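PDB 3QRE: enoyl-CoA hydratase, EchA12_1 from Mycobacterium marinum M, which probably catalyses the hydration of the double bond of enoyl-CoA thioesters in fatty acid metabolism, as a trimeric member of the crotonase-like family. Local coordinates for residues N52-P56 with D57-G61; P123-V126 with T127-K131; Q148-C152 with D153-A157; R184-S187 with W188-L192; L192-L196 with S197-F201. All blocks are in the same frame, centred on the assembly; numbering follows the deposited sequence.

Contact 1. Residues N52-P56 with D57-G61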
loop_
_atom_site.group_PDB
_atom_site.type_symbol
_atom_site.label_atom_id
_atom_site.label_comp_id
_atom_site.label_asym_id
_atom_site.label_seq_id
_atom_site.Cartn_x
_atom_site.Cartn_y
_atom_site.Cartn_z
ATOM N N ASN A 52 -3.776 29.789 6.692
ATOM C CA ASN A 52 -2.470 29.277 7.098
ATOM C C ASN A 52 -1.552 28.856 5.943
ATOM O O ASN A 52 -0.794 27.878 6.064
ATOM C CB ASN A 52 -2.655 28.113 8.089
ATOM C CG ASN A 52 -3.293 28.558 9.370
ATOM O OD1 ASN A 52 -2.933 29.578 9.915
ATOM N ND2 ASN A 52 -4.243 27.793 9.858
ATOM N N ALA A 53 -1.620 29.603 4.839
ATOM C CA ALA A 53 -0.817 29.334 3.645
ATOM C C ALA A 53 0.649 29.445 4.018
ATOM O O ALA A 53 1.023 30.354 4.747
ATOM C CB ALA A 53 -1.162 30.329 2.551
ATOM N N TRP A 54 1.484 28.526 3.545
ATOM C CA TRP A 54 2.900 28.536 3.944
ATOM C C TRP A 54 3.609 29.863 3.605
ATOM O O TRP A 54 3.322 30.512 2.601
ATOM C CB TRP A 54 3.655 27.361 3.334
ATOM C CG TRP A 54 4.943 27.047 4.020
ATOM C CD1 TRP A 54 6.194 27.450 3.646
ATOM C CD2 TRP A 54 5.117 26.239 5.201
ATOM N NE1 TRP A 54 7.144 26.930 4.525
ATOM C CE2 TRP A 54 6.503 26.190 5.481
ATOM C CE3 TRP A 54 4.237 25.528 6.027
ATOM C CZ2 TRP A 54 7.029 25.474 6.566
ATOM C CZ3 TRP A 54 4.768 24.813 7.121
ATOM C CH2 TRP A 54 6.151 24.798 7.374
ATOM N N GLY A 55 4.536 30.249 4.465
ATOM C CA GLY A 55 5.293 31.480 4.297
ATOM C C GLY A 55 6.401 31.516 5.332
ATOM O O GLY A 55 6.382 30.725 6.298
ATOM N N PRO A 56 7.373 32.429 5.144
ATOM C CA PRO A 56 8.586 32.435 5.951
ATOM C C PRO A 56 8.306 32.650 7.429
ATOM O O PRO A 56 9.015 32.086 8.261
ATOM C CB PRO A 56 9.402 33.595 5.363
ATOM C CG PRO A 56 8.456 34.384 4.559
ATOM C CD PRO A 56 7.425 33.439 4.070
ATOM N N ASP A 57 7.285 33.442 7.746
ATOM C CA ASP A 57 6.846 33.614 9.140
ATOM C C ASP A 57 6.374 32.287 9.734
ATOM O O ASP A 57 6.734 31.932 10.858
ATOM C CB ASP A 57 5.758 34.707 9.295
ATOM C CG ASP A 57 4.503 34.450 8.418
ATOM O OD1 ASP A 57 3.430 35.019 8.713
ATOM O OD2 ASP A 57 4.589 33.704 7.419
ATOM N N LEU A 58 5.582 31.564 8.952
ATOM C CA LEU A 58 4.997 30.308 9.375
ATOM C C LEU A 58 6.071 29.236 9.503
ATOM O O LEU A 58 6.058 28.470 10.453
ATOM C CB LEU A 58 3.926 29.873 8.391
ATOM C CG LEU A 58 2.817 29.098 9.093
ATOM C CD1 LEU A 58 1.918 30.066 9.912
ATOM C CD2 LEU A 58 2.018 28.322 8.081
ATOM N N ALA A 59 7.008 29.224 8.556
ATOM C CA ALA A 59 8.129 28.316 8.581
ATOM C C ALA A 59 8.977 28.510 9.835
ATOM O O ALA A 59 9.166 27.547 10.611
ATOM C CB ALA A 59 8.988 28.447 7.301
ATOM N N ALA A 60 9.454 29.738 10.052
ATOM C CA ALA A 60 10.283 30.054 11.219
ATOM C C ALA A 60 9.591 29.741 12.555
ATOM O O ALA A 60 10.232 29.281 13.520
ATOM C CB ALA A 60 10.775 31.507 11.176
ATOM N N GLY A 61 8.286 29.980 12.617
ATOM C CA GLY A 61 7.540 29.674 13.842
ATOM C C GLY A 61 7.517 28.171 14.040
ATOM O O GLY A 61 7.808 27.677 15.125
#

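Contact 2. Residues P123-V126 with T127-K131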
loop_
_atom_site.group_PDB
_atom_site.type_symbol
_atom_site.label_atom_id
_atom_site.label_comp_id
_atom_site.label_asym_id
_atom_site.label_seq_id
_atom_site.Cartn_x
_atom_site.Cartn_y
_atom_site.Cartn_z
ATOM N N PRO A 123 12.123 18.982 3.415
ATOM C CA PRO A 123 10.673 18.748 3.539
ATOM C C PRO A 123 10.263 17.711 4.618
ATOM O O PRO A 123 9.205 17.866 5.278
ATOM C CB PRO A 123 10.301 18.215 2.150
ATOM C CG PRO A 123 11.348 18.860 1.197
ATOM C CD PRO A 123 12.602 18.914 2.010
ATOM N N HIS A 124 11.114 16.693 4.803
ATOM C CA HIS A 124 10.787 15.528 5.622
ATOM C C HIS A 124 11.490 15.507 6.987
ATOM O O HIS A 124 11.626 14.453 7.607
ATOM C CB HIS A 124 11.158 14.256 4.857
ATOM C CG HIS A 124 12.622 14.096 4.659
ATOM N ND1 HIS A 124 13.435 15.147 4.288
ATOM C CD2 HIS A 124 13.429 13.012 4.764
ATOM C CE1 HIS A 124 14.679 14.719 4.164
ATOM N NE2 HIS A 124 14.707 13.430 4.455
ATOM N N PHE A 125 11.931 16.664 7.459
ATOM C CA PHE A 125 12.712 16.689 8.692
ATOM C C PHE A 125 11.906 16.196 9.916
ATOM O O PHE A 125 12.464 15.627 10.848
ATOM C CB PHE A 125 13.316 18.089 8.923
ATOM C CG PHE A 125 12.515 18.941 9.834
ATOM C CD1 PHE A 125 12.881 19.071 11.186
ATOM C CD2 PHE A 125 11.403 19.608 9.366
ATOM C CE1 PHE A 125 12.118 19.855 12.059
ATOM C CE2 PHE A 125 10.649 20.399 10.215
ATOM C CZ PHE A 125 10.998 20.513 11.581
ATOM N N VAL A 126 10.591 16.389 9.893
ATOM C CA VAL A 126 9.700 15.819 10.923
ATOM C C VAL A 126 9.831 14.296 11.084
ATOM O O VAL A 126 9.718 13.760 12.216
ATOM C CB VAL A 126 8.245 16.285 10.716
ATOM C CG1 VAL A 126 7.276 15.397 11.406
ATOM C CG2 VAL A 126 8.083 17.717 11.236
ATOM N N THR A 127 10.112 13.606 9.977
ATOM C CA THR A 127 10.319 12.167 10.023
ATOM C C THR A 127 11.600 11.780 10.741
ATOM O O THR A 127 11.777 10.624 11.078
ATOM C CB THR A 127 10.329 11.491 8.620
ATOM O OG1 THR A 127 11.589 11.721 7.974
ATOM C CG2 THR A 127 9.170 11.965 7.725
ATOM N N MET A 128 12.501 12.724 10.978
ATOM C CA MET A 128 13.794 12.380 11.601
ATOM C C MET A 128 13.860 12.810 13.066
ATOM O O MET A 128 14.913 12.731 13.695
ATOM C CB MET A 128 14.945 12.995 10.792
ATOM C CG MET A 128 14.987 12.449 9.364
ATOM S SD MET A 128 16.334 13.039 8.311
ATOM C CE MET A 128 15.977 14.778 8.062
ATOM N N LEU A 129 12.732 13.288 13.597
ATOM C CA LEU A 129 12.652 13.664 14.992
ATOM C C LEU A 129 12.645 12.399 15.844
ATOM O O LEU A 129 12.213 11.331 15.396
ATOM C CB LEU A 129 11.376 14.479 15.290
ATOM C CG LEU A 129 11.172 15.849 14.620
ATOM C CD1 LEU A 129 9.854 16.462 15.029
ATOM C CD2 LEU A 129 12.366 16.820 14.887
ATOM N N ARG A 130 13.127 12.541 17.073
ATOM C CA ARG A 130 12.971 11.526 18.095
ATOM C C ARG A 130 11.513 11.353 18.554
ATOM O O ARG A 130 11.168 10.331 19.144
ATOM C CB ARG A 130 13.850 11.893 19.299
ATOM C CG ARG A 130 15.359 11.609 19.108
ATOM C CD ARG A 130 16.189 11.999 20.374
ATOM N NE ARG A 130 16.306 13.452 20.517
ATOM C CZ ARG A 130 15.553 14.207 21.332
ATOM N NH1 ARG A 130 14.613 13.655 22.114
ATOM N NH2 ARG A 130 15.747 15.526 21.381
ATOM N N LYS A 131 10.664 12.341 18.302
ATOM C CA LYS A 131 9.300 12.334 18.865
ATOM C C LYS A 131 8.227 12.314 17.783
ATOM O O LYS A 131 8.401 12.926 16.745
ATOM C CB LYS A 131 9.090 13.572 19.781
ATOM C CG LYS A 131 10.103 13.632 20.909
ATOM C CD LYS A 131 10.028 14.892 21.773
ATOM C CE LYS A 131 11.090 14.724 22.892
ATOM N NZ LYS A 131 11.065 15.780 23.969
#

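Contact 3. Residues Q148-C152 with D153-A157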
loop_
_atom_site.group_PDB
_atom_site.type_symbol
_atom_site.label_atom_id
_atom_site.label_comp_id
_atom_site.label_asym_id
_atom_site.label_seq_id
_atom_site.Cartn_x
_atom_site.Cartn_y
_atom_site.Cartn_z
ATOM N N GLN A 148 3.455 18.688 4.348
ATOM C CA GLN A 148 3.737 18.718 5.778
ATOM C C GLN A 148 2.889 17.739 6.605
ATOM O O GLN A 148 3.417 17.128 7.534
ATOM C CB GLN A 148 3.594 20.122 6.375
ATOM C CG GLN A 148 4.926 20.866 6.516
ATOM C CD GLN A 148 5.982 20.188 7.428
ATOM O OE1 GLN A 148 5.774 19.135 8.075
ATOM N NE2 GLN A 148 7.140 20.807 7.458
ATOM N N ALA A 149 1.595 17.630 6.284
ATOM C CA ALA A 149 0.689 16.696 6.963
ATOM C C ALA A 149 1.197 15.288 6.788
ATOM O O ALA A 149 1.293 14.551 7.761
ATOM C CB ALA A 149 -0.757 16.820 6.438
ATOM N N LEU A 150 1.583 14.942 5.550
ATOM C CA LEU A 150 2.015 13.579 5.231
ATOM C C LEU A 150 3.360 13.220 5.822
ATOM O O LEU A 150 3.659 12.032 5.962
ATOM C CB LEU A 150 2.030 13.353 3.715
ATOM C CG LEU A 150 0.703 13.473 2.951
ATOM C CD1 LEU A 150 0.903 13.005 1.521
ATOM C CD2 LEU A 150 -0.437 12.679 3.621
ATOM N N MET A 151 4.164 14.229 6.186
ATOM C CA MET A 151 5.458 13.983 6.868
ATOM C C MET A 151 5.257 13.613 8.347
ATOM O O MET A 151 6.155 13.027 9.001
ATOM C CB MET A 151 6.439 15.184 6.743
ATOM C CG MET A 151 6.903 15.453 5.330
ATOM S SD MET A 151 7.683 13.995 4.524
ATOM C CE MET A 151 7.902 14.750 2.882
ATOM N N CYS A 152 4.081 13.950 8.864
ATOM C CA CYS A 152 3.752 13.622 10.234
ATOM C C CYS A 152 3.580 12.111 10.427
ATOM O O CYS A 152 3.350 11.371 9.480
ATOM C CB CYS A 152 2.504 14.402 10.696
ATOM S SG CYS A 152 2.773 16.192 10.696
ATOM N N ASP A 153 3.710 11.658 11.665
ATOM C CA ASP A 153 3.595 10.229 11.964
ATOM C C ASP A 153 2.174 9.730 11.754
ATOM O O ASP A 153 1.963 8.685 11.143
ATOM C CB ASP A 153 4.064 9.979 13.400
ATOM C CG ASP A 153 5.522 10.328 13.578
ATOM O OD1 ASP A 153 6.345 9.503 13.209
ATOM O OD2 ASP A 153 5.882 11.423 14.039
ATOM N N VAL A 154 1.206 10.485 12.278
ATOM C CA VAL A 154 -0.203 10.071 12.283
ATOM C C VAL A 154 -1.083 11.269 11.997
ATOM O O VAL A 154 -0.805 12.384 12.480
ATOM C CB VAL A 154 -0.607 9.411 13.632
ATOM C CG1 VAL A 154 -2.030 8.919 13.583
ATOM C CG2 VAL A 154 0.326 8.237 13.971
ATOM N N ARG A 155 -2.126 11.041 11.192
ATOM C CA ARG A 155 -3.069 12.087 10.802
ATOM C C ARG A 155 -4.532 11.782 11.192
ATOM O O ARG A 155 -5.075 10.712 10.874
ATOM C CB ARG A 155 -2.988 12.326 9.293
ATOM C CG ARG A 155 -1.717 13.063 8.808
ATOM C CD ARG A 155 -1.419 12.752 7.322
ATOM N NE ARG A 155 -1.052 11.338 7.124
ATOM C CZ ARG A 155 0.102 10.804 7.514
ATOM N NH1 ARG A 155 1.044 11.551 8.087
ATOM N NH2 ARG A 155 0.328 9.526 7.323
ATOM N N PHE A 156 -5.163 12.747 11.864
ATOM C CA PHE A 156 -6.605 12.768 12.050
ATOM C C PHE A 156 -7.152 13.901 11.210
ATOM O O PHE A 156 -6.486 14.929 11.038
ATOM C CB PHE A 156 -6.972 12.977 13.512
ATOM C CG PHE A 156 -6.661 11.796 14.374
ATOM C CD1 PHE A 156 -7.584 10.778 14.523
ATOM C CD2 PHE A 156 -5.427 11.690 15.006
ATOM C CE1 PHE A 156 -7.304 9.670 15.308
ATOM C CE2 PHE A 156 -5.115 10.568 15.806
ATOM C CZ PHE A 156 -6.061 9.552 15.954
ATOM N N ALA A 157 -8.349 13.714 10.666
ATOM C CA ALA A 157 -8.945 14.748 9.853
ATOM C C ALA A 157 -10.387 14.991 10.266
ATOM O O ALA A 157 -11.112 14.046 10.619
ATOM C CB ALA A 157 -8.871 14.371 8.403
#

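Contact 4. Residues R184-S187 with W188-L192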
loop_
_atom_site.group_PDB
_atom_site.type_symbol
_atom_site.label_atom_id
_atom_site.label_comp_id
_atom_site.label_asym_id
_atom_site.label_seq_id
_atom_site.Cartn_x
_atom_site.Cartn_y
_atom_site.Cartn_z
ATOM N N ARG A 184 4.900 6.598 -1.372
ATOM C CA ARG A 184 5.312 5.722 -0.254
ATOM C C ARG A 184 4.197 5.417 0.723
ATOM O O ARG A 184 4.105 4.282 1.219
ATOM C CB ARG A 184 6.558 6.267 0.465
ATOM C CG ARG A 184 7.840 5.765 -0.230
ATOM C CD ARG A 184 9.037 6.618 0.105
ATOM N NE ARG A 184 10.218 6.223 -0.669
ATOM C CZ ARG A 184 10.408 6.514 -1.958
ATOM N NH1 ARG A 184 11.505 6.090 -2.555
ATOM N NH2 ARG A 184 9.501 7.225 -2.656
ATOM N N LEU A 185 3.342 6.412 0.977
ATOM C CA LEU A 185 2.175 6.237 1.856
ATOM C C LEU A 185 0.998 5.562 1.178
ATOM O O LEU A 185 0.140 4.970 1.869
ATOM C CB LEU A 185 1.702 7.572 2.468
ATOM C CG LEU A 185 2.620 8.237 3.506
ATOM C CD1 LEU A 185 1.935 9.434 4.189
ATOM C CD2 LEU A 185 3.067 7.206 4.547
ATOM N N THR A 186 0.922 5.682 -0.154
ATOM C CA THR A 186 -0.186 5.100 -0.937
ATOM C C THR A 186 0.368 4.170 -2.028
ATOM O O THR A 186 0.588 2.995 -1.758
ATOM C CB THR A 186 -1.106 6.188 -1.541
ATOM O OG1 THR A 186 -0.349 7.052 -2.395
ATOM C CG2 THR A 186 -1.796 7.010 -0.433
ATOM N N SER A 187 0.609 4.689 -3.243
ATOM C CA SER A 187 1.230 3.910 -4.328
ATOM C C SER A 187 1.553 4.840 -5.493
ATOM O O SER A 187 1.120 5.996 -5.503
ATOM C CB SER A 187 0.273 2.805 -4.818
ATOM O OG SER A 187 -0.835 3.333 -5.558
ATOM N N TRP A 188 2.289 4.348 -6.488
ATOM C CA TRP A 188 2.449 5.091 -7.721
ATOM C C TRP A 188 1.086 5.506 -8.326
ATOM O O TRP A 188 0.925 6.635 -8.800
ATOM C CB TRP A 188 3.249 4.278 -8.734
ATOM C CG TRP A 188 4.714 4.067 -8.376
ATOM C CD1 TRP A 188 5.503 4.870 -7.574
ATOM C CD2 TRP A 188 5.574 3.013 -8.841
ATOM N NE1 TRP A 188 6.780 4.376 -7.509
ATOM C CE2 TRP A 188 6.854 3.231 -8.260
ATOM C CE3 TRP A 188 5.386 1.897 -9.674
ATOM C CZ2 TRP A 188 7.940 2.359 -8.478
ATOM C CZ3 TRP A 188 6.465 1.040 -9.908
ATOM C CH2 TRP A 188 7.726 1.275 -9.316
ATOM N N ALA A 189 0.106 4.604 -8.295
ATOM C CA ALA A 189 -1.177 4.850 -8.946
ATOM C C ALA A 189 -1.926 6.012 -8.307
ATOM O O ALA A 189 -2.393 6.917 -8.996
ATOM C CB ALA A 189 -2.044 3.571 -8.977
ATOM N N VAL A 190 -2.008 5.983 -6.986
ATOM C CA VAL A 190 -2.620 7.044 -6.236
ATOM C C VAL A 190 -1.857 8.358 -6.460
ATOM O O VAL A 190 -2.469 9.403 -6.798
ATOM C CB VAL A 190 -2.696 6.683 -4.748
ATOM C CG1 VAL A 190 -3.264 7.835 -3.935
ATOM C CG2 VAL A 190 -3.561 5.434 -4.539
ATOM N N ALA A 191 -0.530 8.308 -6.310
ATOM C CA ALA A 191 0.285 9.512 -6.513
ATOM C C ALA A 191 0.107 10.065 -7.923
ATOM O O ALA A 191 -0.070 11.265 -8.093
ATOM C CB ALA A 191 1.774 9.260 -6.189
ATOM N N LEU A 192 0.131 9.203 -8.935
ATOM C CA LEU A 192 -0.068 9.698 -10.313
ATOM C C LEU A 192 -1.435 10.355 -10.510
ATOM O O LEU A 192 -1.533 11.445 -11.088
ATOM C CB LEU A 192 0.187 8.614 -11.387
ATOM C CG LEU A 192 1.674 8.239 -11.504
ATOM C CD1 LEU A 192 1.838 6.825 -12.033
ATOM C CD2 LEU A 192 2.458 9.260 -12.348
#

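Contact 5. Residues L192-L196 with S197-F201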
loop_
_atom_site.group_PDB
_atom_site.type_symbol
_atom_site.label_atom_id
_atom_site.label_comp_id
_atom_site.label_asym_id
_atom_site.label_seq_id
_atom_site.Cartn_x
_atom_site.Cartn_y
_atom_site.Cartn_z
ATOM N N LEU A 192 0.131 9.203 -8.935
ATOM C CA LEU A 192 -0.068 9.698 -10.313
ATOM C C LEU A 192 -1.435 10.355 -10.510
ATOM O O LEU A 192 -1.533 11.445 -11.088
ATOM C CB LEU A 192 0.187 8.614 -11.387
ATOM C CG LEU A 192 1.674 8.239 -11.504
ATOM C CD1 LEU A 192 1.838 6.825 -12.033
ATOM C CD2 LEU A 192 2.458 9.260 -12.348
ATOM N N ASP A 193 -2.474 9.693 -10.025
ATOM C CA ASP A 193 -3.823 10.233 -10.104
ATOM C C ASP A 193 -3.930 11.643 -9.443
ATOM O O ASP A 193 -4.359 12.599 -10.080
ATOM C CB ASP A 193 -4.830 9.230 -9.485
ATOM C CG ASP A 193 -6.229 9.818 -9.314
ATOM O OD1 ASP A 193 -6.601 10.767 -10.062
ATOM O OD2 ASP A 193 -6.962 9.331 -8.434
ATOM N N LEU A 194 -3.547 11.743 -8.168
ATOM C CA LEU A 194 -3.661 12.985 -7.387
ATOM C C LEU A 194 -2.808 14.121 -7.940
ATOM O O LEU A 194 -3.264 15.262 -7.984
ATOM C CB LEU A 194 -3.347 12.727 -5.897
ATOM C CG LEU A 194 -4.328 11.747 -5.224
ATOM C CD1 LEU A 194 -3.993 11.494 -3.747
ATOM C CD2 LEU A 194 -5.802 12.201 -5.377
ATOM N N LEU A 195 -1.583 13.805 -8.374
ATOM C CA LEU A 195 -0.666 14.817 -8.917
ATOM C C LEU A 195 -1.041 15.312 -10.301
ATOM O O LEU A 195 -1.048 16.532 -10.536
ATOM C CB LEU A 195 0.795 14.346 -8.878
ATOM C CG LEU A 195 1.293 14.224 -7.428
ATOM C CD1 LEU A 195 2.605 13.428 -7.367
ATOM C CD2 LEU A 195 1.406 15.608 -6.698
ATOM N N LEU A 196 -1.334 14.384 -11.214
ATOM C CA LEU A 196 -1.695 14.730 -12.600
ATOM C C LEU A 196 -3.056 15.413 -12.697
ATOM O O LEU A 196 -3.244 16.261 -13.553
ATOM C CB LEU A 196 -1.728 13.489 -13.494
ATOM C CG LEU A 196 -0.444 12.724 -13.829
ATOM C CD1 LEU A 196 -0.786 11.317 -14.347
ATOM C CD2 LEU A 196 0.446 13.504 -14.840
ATOM N N SER A 197 -4.007 15.016 -11.844
ATOM C CA SER A 197 -5.346 15.628 -11.843
ATOM C C SER A 197 -5.388 16.904 -11.005
ATOM O O SER A 197 -6.131 17.836 -11.326
ATOM C CB SER A 197 -6.430 14.675 -11.342
ATOM O OG SER A 197 -6.273 14.411 -9.951
ATOM N N GLY A 198 -4.603 16.945 -9.937
ATOM C CA GLY A 198 -4.664 18.065 -9.007
ATOM C C GLY A 198 -6.025 18.130 -8.327
ATOM O O GLY A 198 -6.407 19.176 -7.797
ATOM N N ARG A 199 -6.757 17.018 -8.331
ATOM C CA ARG A 199 -8.161 17.046 -7.911
ATOM C C ARG A 199 -8.325 17.213 -6.405
ATOM O O ARG A 199 -7.415 16.920 -5.635
ATOM C CB ARG A 199 -8.925 15.801 -8.399
ATOM C CG ARG A 199 -8.530 14.497 -7.705
ATOM C CD ARG A 199 -9.097 13.287 -8.465
ATOM N NE ARG A 199 -8.662 12.008 -7.882
ATOM C CZ ARG A 199 -9.201 11.442 -6.798
ATOM N NH1 ARG A 199 -10.201 12.037 -6.137
ATOM N NH2 ARG A 199 -8.733 10.278 -6.358
ATOM N N THR A 200 -9.513 17.656 -6.014
ATOM C CA THR A 200 -9.884 17.854 -4.627
ATOM C C THR A 200 -10.509 16.563 -4.128
ATOM O O THR A 200 -11.358 15.956 -4.793
ATOM C CB THR A 200 -10.865 19.087 -4.496
ATOM O OG1 THR A 200 -10.131 20.324 -4.668
ATOM C CG2 THR A 200 -11.546 19.120 -3.162
ATOM N N PHE A 201 -10.042 16.100 -2.983
ATOM C CA PHE A 201 -10.682 14.964 -2.301
ATOM C C PHE A 201 -10.891 15.315 -0.840
ATOM O O PHE A 201 -10.140 16.116 -0.254
ATOM C CB PHE A 201 -9.889 13.655 -2.457
ATOM C CG PHE A 201 -8.454 13.760 -2.041
ATOM C CD1 PHE A 201 -8.025 13.202 -0.838
ATOM C CD2 PHE A 201 -7.527 14.424 -2.850
ATOM C CE1 PHE A 201 -6.679 13.285 -0.460
ATOM C CE2 PHE A 201 -6.203 14.526 -2.481
ATOM C CZ PHE A 201 -5.767 13.957 -1.282
HETATM O O HOH W 1 -4.882 16.094 -5.863
#

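Contact 1. Residues N52-P56 with D57-G61
The indole of Trp-54 lies across the first turn of helix 56-71, with the backbone N of Ala-59 beneath one face, 4.2 Å from the plane and offset toward the rim. The methyl of Ala-59 meets the six-membered part of the indole, CB standing 3.6 Å from Trp-54 CZ2. Across the same six-membered ring, CD2 of Leu-58 comes obliquely to Trp-54 CE3 at 4.1 Å. The same methyl carbon of Leu-58 reaches back to the carbonyl O of Asn-52, 3.5 Å away, so this leucine packs on both the backbone and the indole of the loop. Trp-54 carries CG opposite its own nitrogen (chi1 -161°), a setting that lays the indole along the helix start.

Gly-55 is the N-cap. Its carbonyl O accepts from Ala-59 N at 2.8 Å, nearly in line with the C=O bond, and Pro-56 O takes Ala-60 N at 3.0 Å, so the helical ladder starts straight away. Pro-56, which has no N-H to offer, fits the first helical position. Asp-57 turns its carboxylate back over the helix start, and OD2 takes a weak bond from Leu-58 N at 2.8 Å. The two oxygens of Asp-57 also form salt bridges with Arg-50 and Arg-47, which tie the helix start to the preceding loop.

Asn-52 is anchored by Arg-47 N and by carbonyls of Arg-83 and Gly-86. Phe-45 of strand 40-45 packs against Asn-52, Trp-54 and Leu-58, while Ile-144 and Gln-148 of helix 144-151 touch the indole.

Contact 2. Residues P123-V126 with T127-K131
Thr-127 grips the carbonyl O of His-124 twice, through its hydroxyl and its backbone N. The OG1 bond is 2.8 Å from Thr-127 OG1 to His-124 O and lies in the carbonyl plane; the N bond, 2.9 Å from Thr-127 N to the same oxygen, comes from above that plane. The hydroxyl is turned back over the chain, between the backbone N and the carbonyl carbon (chi1 78°), which brings it to this oxygen.

One residue farther on, the methyl CE of Met-128 sits over one face of the His-124 imidazole, 4.3 Å from the ring centroid, a CH-pi contact. The bend at chi3 (-67°) swings CE back toward the ring, and the same methyl lies 3.8 Å from Phe-125 CA. Leu-129 reaches the Phe-125 ring obliquely, CD2 to CE1 4.2 Å. The backbone of the 3-10 turn is held by Met-128 N to Phe-125 O, 2.9 Å.

Outside this shell, the imidazole stacks with Phe-176 and meets Trp-180 edge-to-face. Phe-62 and Ile-66 of helix 56-71 pack on Phe-125, and Lys-245 of helix 238-249 donates to Val-126 O.

Two donors from one residue satisfy a buried carbonyl and would restrain the rotation of the threonine hydroxyl. The histidine, by contrast, engages its neighbours here mainly through ring faces and edges, its NE2 having a weak bond to Thr-253 O.

Contact 3. Residues Q148-C152 with D153-A157
Two hydrogen bonds from a single nitrogen, Arg-155 NH1, join strand 154-158 to the end of helix 144-151, the helix of a beta-alpha-beta crossover between parallel neighbours 133-137 and 154-158. One runs to Cys-152 O at 2.7 Å, with the oxygen in the guanidinium plane but the donor above the carbonyl plane. The other runs to Ala-149 O at 3.0 Å, its acceptor slightly tilted from the guanidinium. Cys-152 N binds that same oxygen from the opposite face, at 3.1 Å.

Van der Waals packing accompanies the polar grip. Leu-150 CD2 touches Arg-155 NE and CD, each 3.8 Å away, the two side chains crossing at about a right angle. The arginine chain folds at chi3 (-67°), which turns the guanidinium back to the helix carbonyls.

Packing and bonds beyond the turn hold the group. Arg-155 NE donates to Leu-211 O, Leu-185 lies against the side chain, and Ala-189 of the second subunit packs on it. Asp-153 bonds Val-133 N and pairs with Lys-245.

In this fully buried turn the guanidinium reaches carbonyls at the C-terminal end of a helix, where the helix dipole is probably favourable to positive charge and would help offset the cost of burying it.

Contact 4. Residues R184-S187 with W188-L192
Ser-187 caps the N-terminus of helix 188-197, its hydroxyl standing against Val-190 just after helix 178-185 has ended, so the contact is a two-residue link between the two helices, closed by a serine N-cap. OG accepts from Val-190 N at 3.2 Å and the bond is almost straight, with an N-H...O angle of 175°. The hydroxyl reaches that nitrogen because chi1 of 72° swings it forward, over the first turn of the new helix. Besides the capping bond, OG touches the methyl CG2 of Val-190 at 3.6 Å.

Thr-186 and Val-190 set their side chains at about a right angle. The threonine's OG1 presses on the branch point of the valine, 3.3 Å from Val-190 CB, and CB of Thr-186 lies 3.6 Å from Val-190 CG1. The hydroxyl itself is bonded to Leu-182 O, a carbonyl of the preceding helix, so one side chain closes the old helix and packs on the new one. Thr-186 is the first residue to leave helical backbone angles, and the chain changes course here.

Trp-188 points away from the capping residues and packs in the interface with the third subunit. There its ring meets Tyr-249 edge-to-face and also Trp-180, and Arg-184 of that subunit packs against it; in turn, Trp-188 of the second subunit packs on Arg-184 and Leu-185. Ser-187 touches Leu-185 of the third subunit. The turn is completed by Ala-191, whose N donates to Ser-187 O at 3.0 Å while its CB approaches the same oxygen at 3.4 Å.

Contact 5. Residues L192-L196 with S197-F201
A salt bridge ties Asp-193 to Arg-199 across the end of helix 188-197. The arginine comes side-on, NE and NH2 both reaching OD2 from one face, on the syn side: NH2 is 2.9 Å from Asp-193 OD2 and NE is 3.2 Å from it, with carboxylate and guanidinium planes 21° apart. Asp-193 puts its carboxylate there by holding CG opposite its backbone N (chi1 170°). Both charges have second partners: Glu-205 binds Arg-199, while Lys-213 and Tyr-228 of the third subunit bind Asp-193. The two cationic partners, Arg-199 and that lysine, would probably favour the ionised carboxylate.

Among the hydrogen bonds, Asp-193 O is gripped from opposite faces by Ser-197 OG at 2.6 Å and by Ser-197 N at 3.0 Å. Ser-197 OG in turn accepts from Arg-199 N at 3.1 Å. Gly-198 N donates to Leu-194 O, and a water donates to that carbonyl and to Arg-199 O.

The packing centres on Leu-194. Its CD2 lies over one face of the guanidinium, 3.6 Å from Arg-199 NH2, and also makes an apolar contact with Phe-201 CE2 at 3.7 Å, the leucine and phenylalanine crossing at about a right angle. Phe-201 meets Phe-163 of the neighbouring strand.

The arrangement is a helix C-terminus leaving through a glycine of positive phi, with an ST turn at Ser-197 leading into strand 200-202.

Contacts 2 and 3 are mainly buried and touch through Met-151, contact 3 lying nearest the chain's centre. Contact 1 is partly buried, at the start of helix 56-71, and reaches contact 3 through Trp-54 and Gln-148. Contacts 4 and 5 occupy the two ends of helix 188-197 and share Leu-192; both touch the third subunit, but contact 5 is the more buried. In chemistry, contacts 1 and 4 are helix starts, the latter directly after helix 178-185 ends, while contact 5 closes a helix with charge and hydroxyl bonds. Contact 3 also ends a helix, by an arginine on carbonyls; contact 2 is a 3-10 turn with ring contacts. Contacts 3 and 4 meet at Leu-185.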